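Local structure of fructose-1,6-bisphosphatase/inositol-1-monophosphatase (Thermotoga maritima, 2P3N) at residues L4-K9 and K55-E60; N27-T32 and D36-I41; T119-A122 and A128-N131; G213-D218 and L237-V242. The protein hydrolyses phosphate monoesters, including inositol 1-phosphate and fructose 1,6-bisphosphate, as a magnesium-dependent homotetrameric phosphatase of the inositol monophosphatase superfamily. All coordinates share one frame; numbering follows the deposited sequence.

Contact 1: L4-K9 and K55-E60; sequences LDFSIK and KFFPDE
Phe6 sends its ring out from helix 2-21 with CG anti to the backbone N (chi1 164°), while Phe56 and Phe57 both hold CG anti to their own carbonyl carbon and beside the backbone N; these torsions gather three rings into an aromatic cluster. The cluster joins the start of helix 2-21 to the end of helix 40-56, the N-terminal helix pair of the alpha-beta-alpha-beta-alpha inositol monophosphatase fold. Its main element is a T-shaped pair: the edge of Phe57 is directed at the face of Phe6, with centroids 5.1 Å apart and planes at 69°. A single atom, Phe57 CE2, makes this approach and sits over the centre of the Phe6 ring. Phe56 meets the same ring obliquely, neither stacked nor edge-to-face. Its plane is turned 58° from that of Phe6 and the centroids of these two rings are 5.8 Å apart, with Phe6 CE1 and Phe56 CD1 the closest atoms at 3.9 Å. No hydrogen bond spans the two segments, so the join is apolar. Phe57 is the first residue to leave helical geometry, is buried, and also meets Trp76, whereas Phe56 is exposed; Phe6 therefore bridges an interior ring and a surface one. Glu60, a little further on, is salt-bridged to Arg3. Elsewhere on helix 2-21, Lys9 NZ forms a salt bridge with Asp5 OD1 at 3.0 Å, and both residues hydrogen-bond to the backbone of Arg134 of a second subunit. At the centre of the cluster, Phe57 CE2 stands 3.7 Å from Phe6 CE2 and 3.9 Å from Phe6 CZ.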
loop_
_atom_site.group_PDB
_atom_site.type_symbol
_atom_site.label_atom_id
_atom_site.label_comp_id
_atom_site.label_asym_id
_atom_site.label_seq_id
_atom_site.Cartn_x
_atom_site.Cartn_y
_atom_site.Cartn_z
ATOM N N LEU A 4 -17.286 -16.966 -1.819
ATOM C CA LEU A 4 -15.889 -16.553 -1.686
ATOM C C LEU A 4 -15.707 -15.068 -1.991
ATOM O O LEU A 4 -15.119 -14.340 -1.203
ATOM C CB LEU A 4 -14.997 -17.371 -2.619
ATOM C CG LEU A 4 -13.519 -16.980 -2.641
ATOM C CD1 LEU A 4 -12.839 -17.398 -1.334
ATOM C CD2 LEU A 4 -12.849 -17.653 -3.823
ATOM N N ASP A 5 -16.227 -14.632 -3.135
ATOM C CA ASP A 5 -16.118 -13.245 -3.578
ATOM C C ASP A 5 -16.762 -12.275 -2.582
ATOM O O ASP A 5 -16.239 -11.182 -2.313
ATOM C CB ASP A 5 -16.785 -13.102 -4.950
ATOM C CG ASP A 5 -16.437 -11.794 -5.637
ATOM O OD1 ASP A 5 -17.361 -11.077 -6.094
ATOM O OD2 ASP A 5 -15.232 -11.495 -5.725
ATOM N N PHE A 6 -17.913 -12.690 -2.061
ATOM C CA PHE A 6 -18.691 -11.933 -1.085
ATOM C C PHE A 6 -17.856 -11.733 0.170
ATOM O O PHE A 6 -17.810 -10.650 0.741
ATOM C CB PHE A 6 -19.956 -12.732 -0.744
ATOM C CG PHE A 6 -20.657 -12.284 0.507
ATOM C CD1 PHE A 6 -21.609 -11.272 0.468
ATOM C CD2 PHE A 6 -20.373 -12.887 1.731
ATOM C CE1 PHE A 6 -22.274 -10.865 1.638
ATOM C CE2 PHE A 6 -21.027 -12.491 2.909
ATOM C CZ PHE A 6 -21.978 -11.480 2.863
ATOM N N SER A 7 -17.202 -12.807 0.587
ATOM C CA SER A 7 -16.368 -12.815 1.774
ATOM C C SER A 7 -15.152 -11.917 1.620
ATOM O O SER A 7 -14.800 -11.163 2.524
ATOM C CB SER A 7 -15.922 -14.249 2.062
ATOM O OG SER A 7 -17.049 -15.093 2.253
ATOM N N ILE A 8 -14.498 -12.014 0.472
ATOM C CA ILE A 8 -13.325 -11.203 0.195
ATOM C C ILE A 8 -13.681 -9.723 0.238
ATOM O O ILE A 8 -13.027 -8.944 0.942
ATOM C CB ILE A 8 -12.743 -11.538 -1.183
ATOM C CG1 ILE A 8 -12.189 -12.966 -1.161
ATOM C CG2 ILE A 8 -11.651 -10.541 -1.557
ATOM C CD1 ILE A 8 -11.825 -13.516 -2.532
ATOM N N LYS A 9 -14.717 -9.337 -0.498
ATOM C CA LYS A 9 -15.122 -7.942 -0.537
ATOM C C LYS A 9 -15.640 -7.413 0.790
ATOM O O LYS A 9 -15.487 -6.238 1.091
ATOM C CB LYS A 9 -16.171 -7.752 -1.625
ATOM C CG LYS A 9 -15.651 -8.206 -2.966
ATOM C CD LYS A 9 -16.588 -7.878 -4.102
ATOM C CE LYS A 9 -15.932 -8.266 -5.404
ATOM N NZ LYS A 9 -16.862 -8.178 -6.547
ATOM N N LYS A 55 -28.123 -10.790 5.882
ATOM C CA LYS A 55 -28.874 -10.188 4.799
ATOM C C LYS A 55 -28.908 -11.037 3.538
ATOM O O LYS A 55 -29.965 -11.203 2.929
ATOM C CB LYS A 55 -28.289 -8.817 4.485
ATOM C CG LYS A 55 -28.888 -8.133 3.287
ATOM C CD LYS A 55 -28.274 -6.754 3.132
ATOM C CE LYS A 55 -28.821 -6.003 1.935
ATOM N NZ LYS A 55 -28.081 -4.709 1.769
ATOM N N PHE A 56 -27.755 -11.579 3.151
ATOM C CA PHE A 56 -27.674 -12.387 1.936
ATOM C C PHE A 56 -27.794 -13.884 2.163
ATOM O O PHE A 56 -28.007 -14.653 1.225
ATOM C CB PHE A 56 -26.374 -12.090 1.179
ATOM C CG PHE A 56 -26.327 -10.716 0.585
ATOM C CD1 PHE A 56 -25.920 -9.624 1.348
ATOM C CD2 PHE A 56 -26.758 -10.498 -0.720
ATOM C CE1 PHE A 56 -25.949 -8.330 0.817
ATOM C CE2 PHE A 56 -26.790 -9.209 -1.259
ATOM C CZ PHE A 56 -26.387 -8.128 -0.490
ATOM N N PHE A 57 -27.665 -14.302 3.412
ATOM C CA PHE A 57 -27.764 -15.718 3.739
ATOM C C PHE A 57 -28.763 -15.868 4.881
ATOM O O PHE A 57 -28.472 -16.469 5.920
ATOM C CB PHE A 57 -26.370 -16.236 4.099
ATOM C CG PHE A 57 -25.374 -16.079 2.977
ATOM C CD1 PHE A 57 -25.213 -17.077 2.022
ATOM C CD2 PHE A 57 -24.642 -14.908 2.839
ATOM C CE1 PHE A 57 -24.340 -16.905 0.947
ATOM C CE2 PHE A 57 -23.772 -14.732 1.768
ATOM C CZ PHE A 57 -23.622 -15.729 0.824
ATOM N N PRO A 58 -29.977 -15.330 4.672
ATOM C CA PRO A 58 -31.113 -15.315 5.588
ATOM C C PRO A 58 -31.221 -16.427 6.623
ATOM O O PRO A 58 -31.166 -16.160 7.826
ATOM C CB PRO A 58 -32.301 -15.284 4.640
ATOM C CG PRO A 58 -31.812 -14.402 3.579
ATOM C CD PRO A 58 -30.421 -14.929 3.324
ATOM N N ASP A 59 -31.379 -17.666 6.178
ATOM C CA ASP A 59 -31.531 -18.748 7.141
ATOM C C ASP A 59 -30.311 -19.640 7.302
ATOM O O ASP A 59 -30.394 -20.863 7.178
ATOM C CB ASP A 59 -32.786 -19.592 6.815
ATOM C CG ASP A 59 -32.837 -20.057 5.357
ATOM O OD1 ASP A 59 -31.942 -20.830 4.945
ATOM O OD2 ASP A 59 -33.777 -19.655 4.627
ATOM N N GLU A 60 -29.173 -19.018 7.578
ATOM C CA GLU A 60 -27.940 -19.761 7.782
ATOM C C GLU A 60 -27.399 -19.329 9.133
ATOM O O GLU A 60 -27.697 -18.228 9.594
ATOM C CB GLU A 60 -26.970 -19.486 6.632
ATOM C CG GLU A 60 -27.497 -20.107 5.339
ATOM C CD GLU A 60 -26.614 -19.888 4.128
ATOM O OE1 GLU A 60 -25.381 -20.059 4.250
ATOM O OE2 GLU A 60 -27.163 -19.566 3.051
#

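Contact 2: N27-T32 and D36-I41; sequences NVEKKT and DIVTEI
Glu29 and Val38 form the antiparallel hydrogen-bonded pair of a short beta hairpin: Glu29 N donates to Val38 O at 3.0 Å, and Val38 N returns a bond to Glu29 O at 2.7 Å. A third backbone bond, Lys31 N to Asp36 O, closes the register toward the turn. The hairpin lies beside the magnesium site and probably corresponds to the mobile active-site loop of related inositol monophosphatases. Packing is tight on both faces. On the face carrying Ile37, Val28 CG1 presses on Ile37 CD1 at 3.4 Å, inside the usual van der Waals distance, and Val88 of helix 84-89 touches both side chains. On the face carrying Val38, the Lys31 chain packs although the residue as a whole is exposed: it crosses that valine at about a right angle, bringing Lys31 CD to 3.5 Å from Val38 CB. The chain bends about its CG-CD bond (chi3 74°), and its NZ forms a salt bridge with Glu66 and a weak, long ion pair with the magnesium ligand Glu65. Glu29 OE1 is likewise engaged outside the hairpin, by Arg43. The turn end is looser: Lys30 and Thr32 are exposed, and Lys30 buries little against the other strand. A polar link persists there, as chi1 of 172° turns the Asp36 carboxylate toward the threonine. Thr32 OG1 donates to the anti side of Asp36 OD2 at 2.7 Å, 19° out of the carboxylate plane.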
loop_
_atom_site.group_PDB
_atom_site.type_symbol
_atom_site.label_atom_id
_atom_site.label_comp_id
_atom_site.label_asym_id
_atom_site.label_seq_id
_atom_site.Cartn_x
_atom_site.Cartn_y
_atom_site.Cartn_z
ATOM N N ASN A 27 -10.720 2.441 24.841
ATOM C CA ASN A 27 -11.564 1.559 25.635
ATOM C C ASN A 27 -11.195 0.068 25.615
ATOM O O ASN A 27 -11.888 -0.729 24.983
ATOM C CB ASN A 27 -12.997 1.711 25.145
ATOM C CG ASN A 27 -13.119 1.480 23.634
ATOM O OD1 ASN A 27 -12.575 2.248 22.832
ATOM N ND2 ASN A 27 -13.827 0.416 23.246
ATOM N N VAL A 28 -10.133 -0.336 26.303
ATOM C CA VAL A 28 -9.793 -1.760 26.307
ATOM C C VAL A 28 -10.574 -2.491 27.403
ATOM O O VAL A 28 -10.573 -2.071 28.563
ATOM C CB VAL A 28 -8.284 -1.998 26.515
ATOM C CG1 VAL A 28 -7.972 -3.471 26.345
ATOM C CG2 VAL A 28 -7.488 -1.181 25.520
ATOM N N GLU A 29 -11.241 -3.581 27.025
ATOM C CA GLU A 29 -12.049 -4.377 27.947
ATOM C C GLU A 29 -11.501 -5.795 28.116
ATOM O O GLU A 29 -11.110 -6.443 27.140
ATOM C CB GLU A 29 -13.491 -4.442 27.437
ATOM C CG GLU A 29 -14.214 -3.090 27.405
ATOM C CD GLU A 29 -15.448 -3.100 26.507
ATOM O OE1 GLU A 29 -16.254 -4.054 26.621
ATOM O OE2 GLU A 29 -15.611 -2.152 25.697
ATOM N N LYS A 30 -11.484 -6.275 29.358
ATOM C CA LYS A 30 -10.977 -7.613 29.670
ATOM C C LYS A 30 -12.103 -8.644 29.636
ATOM O O LYS A 30 -13.191 -8.375 30.122
ATOM C CB LYS A 30 -10.340 -7.614 31.059
ATOM C CG LYS A 30 -9.407 -6.453 31.316
ATOM C CD LYS A 30 -8.810 -6.541 32.701
ATOM C CE LYS A 30 -8.134 -5.243 33.099
ATOM N NZ LYS A 30 -7.621 -5.298 34.499
ATOM N N LYS A 31 -11.853 -9.820 29.068
ATOM C CA LYS A 31 -12.890 -10.849 29.020
ATOM C C LYS A 31 -12.669 -11.890 30.114
ATOM O O LYS A 31 -13.588 -12.211 30.865
ATOM C CB LYS A 31 -12.939 -11.507 27.630
ATOM C CG LYS A 31 -13.527 -10.590 26.551
ATOM C CD LYS A 31 -13.311 -11.099 25.130
ATOM C CE LYS A 31 -14.210 -12.267 24.777
ATOM N NZ LYS A 31 -14.009 -12.704 23.360
ATOM N N THR A 32 -11.451 -12.408 30.213
ATOM C CA THR A 32 -11.133 -13.393 31.240
ATOM C C THR A 32 -9.729 -13.143 31.776
ATOM O O THR A 32 -9.080 -14.049 32.299
ATOM C CB THR A 32 -11.199 -14.838 30.700
ATOM O OG1 THR A 32 -10.263 -14.985 29.628
ATOM C CG2 THR A 32 -12.615 -15.175 30.214
ATOM N N ASP A 36 -6.577 -11.502 27.538
ATOM C CA ASP A 36 -7.738 -11.820 26.722
ATOM C C ASP A 36 -8.722 -10.659 26.756
ATOM O O ASP A 36 -9.651 -10.631 27.567
ATOM C CB ASP A 36 -8.398 -13.094 27.242
ATOM C CG ASP A 36 -9.705 -13.378 26.567
ATOM O OD1 ASP A 36 -9.777 -13.195 25.334
ATOM O OD2 ASP A 36 -10.655 -13.789 27.263
ATOM N N ILE A 37 -8.512 -9.704 25.853
ATOM C CA ILE A 37 -9.344 -8.509 25.784
ATOM C C ILE A 37 -10.226 -8.395 24.540
ATOM O O ILE A 37 -10.085 -9.136 23.564
ATOM C CB ILE A 37 -8.472 -7.242 25.838
ATOM C CG1 ILE A 37 -7.484 -7.263 24.665
ATOM C CG2 ILE A 37 -7.744 -7.160 27.168
ATOM C CD1 ILE A 37 -6.794 -5.942 24.400
ATOM N N VAL A 38 -11.139 -7.438 24.595
ATOM C CA VAL A 38 -12.041 -7.171 23.496
ATOM C C VAL A 38 -12.306 -5.670 23.551
ATOM O O VAL A 38 -12.154 -5.042 24.615
ATOM C CB VAL A 38 -13.380 -7.962 23.639
ATOM C CG1 VAL A 38 -14.110 -7.547 24.920
ATOM C CG2 VAL A 38 -14.267 -7.728 22.417
ATOM N N THR A 39 -12.674 -5.092 22.408
ATOM C CA THR A 39 -12.969 -3.670 22.342
ATOM C C THR A 39 -14.324 -3.465 21.688
ATOM O O THR A 39 -14.967 -4.422 21.255
ATOM C CB THR A 39 -11.885 -2.902 21.535
ATOM O OG1 THR A 39 -12.017 -3.184 20.132
ATOM C CG2 THR A 39 -10.505 -3.317 21.994
ATOM N N GLU A 40 -14.754 -2.211 21.630
ATOM C CA GLU A 40 -16.023 -1.869 21.017
ATOM C C GLU A 40 -15.915 -1.988 19.494
ATOM O O GLU A 40 -16.932 -2.105 18.798
ATOM C CB GLU A 40 -16.430 -0.442 21.400
ATOM C CG GLU A 40 -17.834 -0.042 20.940
ATOM C CD GLU A 40 -18.935 -0.874 21.600
ATOM O OE1 GLU A 40 -20.080 -0.885 21.082
ATOM O OE2 GLU A 40 -18.654 -1.514 22.640
ATOM N N ILE A 41 -14.687 -1.961 18.973
ATOM C CA ILE A 41 -14.500 -2.076 17.528
ATOM C C ILE A 41 -14.578 -3.543 17.099
ATOM O O ILE A 41 -14.928 -3.837 15.955
ATOM C CB ILE A 41 -13.165 -1.454 17.074
ATOM C CG1 ILE A 41 -13.129 0.026 17.449
ATOM C CG2 ILE A 41 -13.052 -1.515 15.564
ATOM C CD1 ILE A 41 -13.190 0.293 18.921
HETATM O O HOH W 1 -11.632 -10.876 21.796
#

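Contact 3: T119-A122 and A128-N131; sequences TLYA and AFFN
Tyr121 and Phe129 exchange two backbone hydrogen bonds. Phe129 N gives a nearly straight one to Tyr121 O (2.9 Å, 174° at the hydrogen); Tyr121 N reaches Phe129 O at 3.1 Å, approaching from above the carbonyl plane. Asn131 N donates to Thr119 O at 2.9 Å, while the return bond is a weak side-chain one, Thr119 N to Asn131 OD1 at 3.2 Å. Beyond these segments, Thr119 OG1 pairs with His112 and Arg12, Asn131 ND2 with the carbonyl of Asn117, and backbone hydrogen bonds tie Leu120 and Ala122 to Val111 and Gly109 of strand 105-113. On the Tyr121 face, chi1 of 52° swings the tyrosine ring across the neighbouring strand, where its face receives Phe129 CB, 3.3 Å from Tyr121 CZ. The two rings are nearly parallel but slid apart and barely overlap. Replacing Tyr121 with an alanine would probably leave Phe129 CB uncovered and open a gap against Leu4 and Ile8 of helix 2-21. On the other face, Leu120 CG sits over the centre of the Phe130 ring, 4.1 Å from its centroid, in a CH-pi contact. This paired register is that of an antiparallel beta hairpin, strands 118-123 and 127-130 of the large mixed sheet.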
loop_
_atom_site.group_PDB
_atom_site.type_symbol
_atom_site.label_atom_id
_atom_site.label_comp_id
_atom_site.label_asym_id
_atom_site.label_seq_id
_atom_site.Cartn_x
_atom_site.Cartn_y
_atom_site.Cartn_z
ATOM N N THR A 119 -4.671 -10.499 1.610
ATOM C CA THR A 119 -5.911 -11.244 1.644
ATOM C C THR A 119 -5.623 -12.659 1.163
ATOM O O THR A 119 -5.412 -12.905 -0.023
ATOM C CB THR A 119 -7.010 -10.617 0.744
ATOM O OG1 THR A 119 -7.105 -9.206 0.991
ATOM C CG2 THR A 119 -8.373 -11.250 1.080
ATOM N N LEU A 120 -5.604 -13.582 2.118
ATOM C CA LEU A 120 -5.356 -14.980 1.847
ATOM C C LEU A 120 -6.699 -15.700 1.912
ATOM O O LEU A 120 -7.476 -15.482 2.836
ATOM C CB LEU A 120 -4.381 -15.528 2.891
ATOM C CG LEU A 120 -3.082 -14.716 2.893
ATOM C CD1 LEU A 120 -3.185 -13.625 3.935
ATOM C CD2 LEU A 120 -1.890 -15.606 3.192
ATOM N N TYR A 121 -6.990 -16.536 0.922
ATOM C CA TYR A 121 -8.254 -17.262 0.911
ATOM C C TYR A 121 -8.171 -18.586 0.178
ATOM O O TYR A 121 -7.243 -18.837 -0.583
ATOM C CB TYR A 121 -9.354 -16.418 0.269
ATOM C CG TYR A 121 -8.975 -15.876 -1.080
ATOM C CD1 TYR A 121 -8.188 -14.732 -1.197
ATOM C CD2 TYR A 121 -9.355 -16.537 -2.244
ATOM C CE1 TYR A 121 -7.785 -14.260 -2.444
ATOM C CE2 TYR A 121 -8.957 -16.077 -3.495
ATOM C CZ TYR A 121 -8.173 -14.941 -3.586
ATOM O OH TYR A 121 -7.773 -14.501 -4.820
ATOM N N ALA A 122 -9.163 -19.432 0.408
ATOM C CA ALA A 122 -9.222 -20.735 -0.234
ATOM C C ALA A 122 -10.624 -21.311 -0.168
ATOM O O ALA A 122 -11.278 -21.256 0.871
ATOM C CB ALA A 122 -8.240 -21.701 0.433
ATOM N N ALA A 128 -5.408 -22.562 -2.894
ATOM C CA ALA A 128 -5.229 -21.362 -2.094
ATOM C C ALA A 128 -4.671 -20.163 -2.872
ATOM O O ALA A 128 -3.835 -20.316 -3.764
ATOM C CB ALA A 128 -4.331 -21.685 -0.912
ATOM N N PHE A 129 -5.139 -18.968 -2.521
ATOM C CA PHE A 129 -4.686 -17.746 -3.164
ATOM C C PHE A 129 -4.250 -16.679 -2.168
ATOM O O PHE A 129 -4.525 -16.750 -0.980
ATOM C CB PHE A 129 -5.784 -17.127 -4.034
ATOM C CG PHE A 129 -6.165 -17.936 -5.251
ATOM C CD1 PHE A 129 -6.840 -19.145 -5.126
ATOM C CD2 PHE A 129 -5.932 -17.432 -6.529
ATOM C CE1 PHE A 129 -7.288 -19.836 -6.259
ATOM C CE2 PHE A 129 -6.375 -18.116 -7.661
ATOM C CZ PHE A 129 -7.056 -19.319 -7.521
ATOM N N PHE A 130 -3.591 -15.665 -2.713
ATOM C CA PHE A 130 -3.074 -14.514 -1.975
ATOM C C PHE A 130 -3.297 -13.362 -2.961
ATOM O O PHE A 130 -2.672 -13.329 -4.028
ATOM C CB PHE A 130 -1.574 -14.694 -1.739
ATOM C CG PHE A 130 -0.999 -13.788 -0.699
ATOM C CD1 PHE A 130 -1.435 -12.478 -0.568
ATOM C CD2 PHE A 130 -0.004 -14.249 0.153
ATOM C CE1 PHE A 130 -0.896 -11.642 0.401
ATOM C CE2 PHE A 130 0.543 -13.417 1.127
ATOM C CZ PHE A 130 0.093 -12.109 1.251
ATOM N N ASN A 131 -4.194 -12.439 -2.616
ATOM C CA ASN A 131 -4.507 -11.289 -3.467
ATOM C C ASN A 131 -4.641 -11.627 -4.950
ATOM O O ASN A 131 -4.278 -10.824 -5.817
ATOM C CB ASN A 131 -3.467 -10.176 -3.298
ATOM C CG ASN A 131 -3.519 -9.537 -1.931
ATOM O OD1 ASN A 131 -4.586 -9.379 -1.348
ATOM N ND2 ASN A 131 -2.366 -9.154 -1.416
#

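Contact 4: G213-D218 and L237-V242; sequences GGMVTD and LIHDEV
His239 is buried against Met215 and Thr217, yet neither imidazole nitrogen, ND1 or NE2, has a hydrogen-bonding partner anywhere in the model. The contact is instead made through carbon and sulfur. With CG trans to N across the CA-CB bond (chi1 -155°), the His239 ring reaches from the first turn of helix 239-253 across to strand 215-217, where the nearest CA atoms, those of Met215 and His239, are still 7.5 Å apart. Met215 makes the more extensive contact. Its CB lies 3.2 Å from His239 ND1, its SD is 4.0 Å from the ring centroid at an oblique 40° from the normal, and the bend at chi3 (107°) brings the terminal CE over one face. The sulfur also reaches the root of the histidine, with Met215 SD 3.7 Å from His239 CB. Thr217 turns its CG2 methyl to the ring edge, but the modelled approach is too short to be reliable. Its hydroxyl is engaged elsewhere, with Lys222 O. Exchanging His239 for an alanine would probably open a gap between strand and helix and leave the Met215 thioether free to turn. The arrangement packs the C-terminal helix on one face of the five-stranded sheet, at its outermost strand 215-217: His239 also touches Ile232 and Ser234 of strand 230-234, while on the other face Val216 meets Leu206, Val209 and Lys210 of helix 199-211.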
loop_
_atom_site.group_PDB
_atom_site.type_symbol
_atom_site.label_atom_id
_atom_site.label_comp_id
_atom_site.label_asym_id
_atom_site.label_seq_id
_atom_site.Cartn_x
_atom_site.Cartn_y
_atom_site.Cartn_z
ATOM N N GLY A 213 -1.863 -27.382 -0.182
ATOM C CA GLY A 213 -1.106 -28.622 -0.047
ATOM C C GLY A 213 -0.455 -28.962 1.289
ATOM O O GLY A 213 0.258 -29.961 1.383
ATOM N N GLY A 214 -0.684 -28.154 2.321
ATOM C CA GLY A 214 -0.087 -28.433 3.620
ATOM C C GLY A 214 -0.861 -29.424 4.480
ATOM O O GLY A 214 -1.799 -30.083 4.018
ATOM N N MET A 215 -0.454 -29.535 5.740
ATOM C CA MET A 215 -1.110 -30.434 6.683
ATOM C C MET A 215 -1.652 -29.666 7.874
ATOM O O MET A 215 -1.021 -28.735 8.378
ATOM C CB MET A 215 -0.144 -31.507 7.204
ATOM C CG MET A 215 0.174 -32.635 6.236
ATOM S SD MET A 215 1.351 -33.799 6.979
ATOM C CE MET A 215 0.275 -35.184 7.301
ATOM N N VAL A 216 -2.831 -30.075 8.315
ATOM C CA VAL A 216 -3.484 -29.471 9.460
ATOM C C VAL A 216 -3.932 -30.646 10.329
ATOM O O VAL A 216 -4.691 -31.517 9.885
ATOM C CB VAL A 216 -4.716 -28.622 9.030
ATOM C CG1 VAL A 216 -5.309 -27.911 10.242
ATOM C CG2 VAL A 216 -4.310 -27.611 7.966
ATOM N N THR A 217 -3.440 -30.684 11.562
ATOM C CA THR A 217 -3.801 -31.767 12.464
ATOM C C THR A 217 -3.794 -31.352 13.922
ATOM O O THR A 217 -3.403 -30.232 14.266
ATOM C CB THR A 217 -2.833 -32.955 12.325
ATOM O OG1 THR A 217 -3.287 -34.025 13.160
ATOM C CG2 THR A 217 -1.431 -32.560 12.771
ATOM N N ASP A 218 -4.235 -32.273 14.774
ATOM C CA ASP A 218 -4.252 -32.053 16.212
ATOM C C ASP A 218 -2.882 -32.519 16.711
ATOM O O ASP A 218 -2.030 -32.913 15.916
ATOM C CB ASP A 218 -5.352 -32.880 16.873
ATOM C CG ASP A 218 -4.944 -34.321 17.090
ATOM O OD1 ASP A 218 -4.732 -35.043 16.090
ATOM O OD2 ASP A 218 -4.826 -34.724 18.267
ATOM N N LEU A 237 5.943 -31.593 5.308
ATOM C CA LEU A 237 7.287 -32.127 5.083
ATOM C C LEU A 237 7.950 -32.500 6.404
ATOM O O LEU A 237 8.449 -33.616 6.559
ATOM C CB LEU A 237 8.163 -31.103 4.350
ATOM C CG LEU A 237 8.067 -31.049 2.825
ATOM C CD1 LEU A 237 8.641 -32.321 2.258
ATOM C CD2 LEU A 237 6.623 -30.872 2.378
ATOM N N ILE A 238 7.953 -31.560 7.351
ATOM C CA ILE A 238 8.552 -31.783 8.666
ATOM C C ILE A 238 7.474 -31.909 9.735
ATOM O O ILE A 238 7.724 -31.669 10.923
ATOM C CB ILE A 238 9.497 -30.626 9.062
ATOM C CG1 ILE A 238 8.691 -29.360 9.381
ATOM C CG2 ILE A 238 10.488 -30.376 7.956
ATOM C CD1 ILE A 238 7.741 -28.910 8.286
ATOM N N HIS A 239 6.279 -32.305 9.314
ATOM C CA HIS A 239 5.174 -32.434 10.246
ATOM C C HIS A 239 5.527 -33.247 11.501
ATOM O O HIS A 239 5.553 -32.707 12.612
ATOM C CB HIS A 239 3.961 -33.054 9.555
ATOM C CG HIS A 239 2.662 -32.682 10.201
ATOM N ND1 HIS A 239 1.831 -31.707 9.692
ATOM C CD2 HIS A 239 2.093 -33.098 11.357
ATOM C CE1 HIS A 239 0.806 -31.538 10.509
ATOM N NE2 HIS A 239 0.941 -32.369 11.527
ATOM N N ASP A 240 5.810 -34.538 11.319
ATOM C CA ASP A 240 6.144 -35.430 12.430
ATOM C C ASP A 240 7.275 -34.888 13.287
ATOM O O ASP A 240 7.274 -35.061 14.506
ATOM C CB ASP A 240 6.497 -36.817 11.895
ATOM C CG ASP A 240 5.385 -37.405 11.042
ATOM O OD1 ASP A 240 4.213 -37.373 11.487
ATOM O OD2 ASP A 240 5.678 -37.896 9.930
ATOM N N GLU A 241 8.231 -34.220 12.650
ATOM C CA GLU A 241 9.348 -33.636 13.380
ATOM C C GLU A 241 8.787 -32.682 14.441
ATOM O O GLU A 241 9.373 -32.511 15.519
ATOM C CB GLU A 241 10.277 -32.889 12.412
ATOM C CG GLU A 241 11.560 -33.651 12.051
ATOM C CD GLU A 241 12.069 -33.363 10.632
ATOM O OE1 GLU A 241 11.503 -33.921 9.661
ATOM O OE2 GLU A 241 13.034 -32.577 10.489
ATOM N N VAL A 242 7.636 -32.084 14.128
ATOM C CA VAL A 242 6.956 -31.150 15.031
ATOM C C VAL A 242 6.001 -31.872 16.002
ATOM O O VAL A 242 5.996 -31.584 17.203
ATOM C CB VAL A 242 6.171 -30.065 14.219
ATOM C CG1 VAL A 242 5.296 -29.229 15.142
ATOM C CG2 VAL A 242 7.153 -29.157 13.488
#

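In the fold
From the N terminus, contact 1 closes the first long loop, bringing the start of helix 2-21 to the end of helix 40-56 across 45 intervening residues. Contact 2 falls within that span: its hairpin connects the two helices, and its segment 36-41 runs into helix 40-56. Contact 3 follows in series as a short hairpin of the large mixed sheet; it meets contact 1 directly where helix 2-21 packs on strand 118-123, and both reach a second subunit. Contact 4 closes last, spanning strand 230-234 to tie the five-stranded sheet to the C-terminal helix. Its centre is about 33 Å from that of contact 2, across the chain's centre. None of the loops cross.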